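Long-range contact in DltD domain-containing protein (Beauveria bassiana, PDB 7D78), which is a fungal thioesterase of the polyketide transferase af380 family that probably acts as a polyketide cyclase forming medium-ring lactones: residues C157-S161 with S270-Q275. Numbering follows the deposited sequence.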
loop_
_atom_site.group_PDB
_atom_site.type_symbol
_atom_site.label_atom_id
_atom_site.label_comp_id
_atom_site.label_asym_id
_atom_site.label_seq_id
_atom_site.Cartn_x
_atom_site.Cartn_y
_atom_site.Cartn_z
ATOM N N CYS A 157 12.143 -18.817 -0.510
ATOM C CA CYS A 157 11.218 -18.929 0.617
ATOM C C CYS A 157 10.361 -17.668 0.809
ATOM O O CYS A 157 10.342 -17.091 1.901
ATOM C CB CYS A 157 11.962 -19.284 1.902
ATOM S SG CYS A 157 13.235 -18.090 2.454
ATOM N N PRO A 158 9.643 -17.228 -0.225
ATOM C CA PRO A 158 8.823 -16.017 -0.069
ATOM C C PRO A 158 7.774 -16.187 1.024
ATOM O O PRO A 158 7.188 -17.257 1.185
ATOM C CB PRO A 158 8.170 -15.852 -1.447
ATOM C CG PRO A 158 8.176 -17.224 -2.039
ATOM C CD PRO A 158 9.451 -17.854 -1.545
ATOM N N ILE A 159 7.549 -15.108 1.784
ATOM C CA ILE A 159 6.501 -15.048 2.796
ATOM C C ILE A 159 5.313 -14.293 2.207
ATOM O O ILE A 159 5.462 -13.163 1.727
ATOM C CB ILE A 159 6.980 -14.361 4.084
ATOM C CG1 ILE A 159 8.035 -15.194 4.813
ATOM C CG2 ILE A 159 5.811 -14.251 5.040
ATOM C CD1 ILE A 159 8.593 -14.480 6.066
ATOM N N LEU A 160 4.122 -14.896 2.273
ATOM C CA LEU A 160 2.968 -14.371 1.563
ATOM C C LEU A 160 1.779 -14.020 2.446
ATOM O O LEU A 160 0.768 -13.525 1.926
ATOM C CB LEU A 160 2.524 -15.371 0.487
ATOM C CG LEU A 160 3.600 -15.692 -0.549
ATOM C CD1 LEU A 160 3.234 -16.972 -1.297
ATOM C CD2 LEU A 160 3.752 -14.530 -1.521
ATOM N N SER A 161 1.860 -14.250 3.752
ATOM C CA SER A 161 0.812 -13.848 4.681
ATOM C C SER A 161 1.475 -13.506 6.010
ATOM O O SER A 161 2.615 -13.909 6.269
ATOM C CB SER A 161 -0.244 -14.947 4.870
ATOM O OG SER A 161 0.360 -16.126 5.380
ATOM N N SER A 270 7.214 -19.714 6.627
ATOM C CA SER A 270 6.308 -19.471 5.510
ATOM C C SER A 270 5.791 -20.820 5.039
ATOM O O SER A 270 6.576 -21.623 4.499
ATOM C CB SER A 270 7.024 -18.732 4.380
ATOM O OG SER A 270 6.203 -18.626 3.229
ATOM N N PRO A 271 4.514 -21.130 5.236
ATOM C CA PRO A 271 3.997 -22.466 4.874
ATOM C C PRO A 271 4.344 -22.833 3.443
ATOM O O PRO A 271 4.003 -22.095 2.501
ATOM C CB PRO A 271 2.485 -22.308 5.061
ATOM C CG PRO A 271 2.372 -21.283 6.157
ATOM C CD PRO A 271 3.505 -20.310 5.928
ATOM N N PRO A 272 5.057 -23.948 3.242
ATOM C CA PRO A 272 5.368 -24.384 1.867
ATOM C C PRO A 272 4.154 -24.475 0.956
ATOM O O PRO A 272 4.267 -24.141 -0.228
ATOM C CB PRO A 272 6.037 -25.752 2.083
ATOM C CG PRO A 272 6.694 -25.627 3.419
ATOM C CD PRO A 272 5.755 -24.769 4.252
ATOM N N GLU A 273 2.991 -24.903 1.458
ATOM C CA GLU A 273 1.839 -24.985 0.563
ATOM C C GLU A 273 1.348 -23.605 0.144
ATOM O O GLU A 273 0.751 -23.469 -0.928
ATOM C CB GLU A 273 0.703 -25.778 1.210
ATOM C CG GLU A 273 -0.195 -26.508 0.196
ATOM C CD GLU A 273 0.439 -27.775 -0.385
ATOM O OE1 GLU A 273 1.392 -28.317 0.223
ATOM O OE2 GLU A 273 -0.031 -28.237 -1.453
ATOM N N GLU A 274 1.585 -22.576 0.966
ATOM C CA GLU A 274 1.275 -21.210 0.550
ATOM C C GLU A 274 2.201 -20.762 -0.574
ATOM O O GLU A 274 1.766 -20.103 -1.531
ATOM C CB GLU A 274 1.390 -20.249 1.739
ATOM C CG GLU A 274 0.533 -19.008 1.617
ATOM C CD GLU A 274 0.439 -18.223 2.925
ATOM O OE1 GLU A 274 1.408 -18.243 3.708
ATOM O OE2 GLU A 274 -0.608 -17.589 3.168
ATOM N N GLN A 275 3.488 -21.099 -0.461
ATOM C CA GLN A 275 4.437 -20.796 -1.525
ATOM C C GLN A 275 4.066 -21.535 -2.805
ATOM O O GLN A 275 4.033 -20.944 -3.887
ATOM C CB GLN A 275 5.856 -21.154 -1.076
ATOM C CG GLN A 275 6.278 -20.535 0.267
ATOM C CD GLN A 275 7.699 -20.878 0.652
ATOM O OE1 GLN A 275 8.577 -20.985 -0.208
ATOM N NE2 GLN A 275 7.938 -21.058 1.948
HETATM O O HOH W 1 3.851 -17.277 3.372
#
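Ser270 and Pro158 join two loops at the carboxyl ends of neighbouring parallel strands, 150-156 and 259-264, of an alpha/beta-hydrolase fold, beside a probable Ser134-His296-Asp267 triad. Direct hydrogen bonds cross the contact twice. Ser270 OG, swung anti to its backbone N (chi1 173°), donates to Pro158 O at 2.6 Å, tilted 22° from the carbonyl plane. Farther along, Ser161 OG donates to the syn lone pair of Glu274 OE2 at 2.8 Å; Lys248 forms a salt bridge with the same oxygen. A water bridges the two segments, accepting from Leu160 N and donating to Ser270 OG and Glu274 OE1, so one serine hydroxyl serves both a carbonyl and the water. Van der Waals contacts flank this network: Ile159 CG1 lies 3.7 Å from Ser270 CB, and Leu160 packs a methyl, CD1, against the backbone carbonyl of Glu274, 3.5 Å from Glu274 O, on the first turn of helix 272-281. The extended Gln275 passes the Pro158 ring, its OE1 hydrogen-bonded to Thr263 OG1 and lying 3.4 Å from Cys157 CA. At the amide's other corner, NE2 hydrogen-bonds to Asp267 OD2 of the presumed triad and reaches Ser270 O at 2.9 Å, approaching that carbonyl from above its plane.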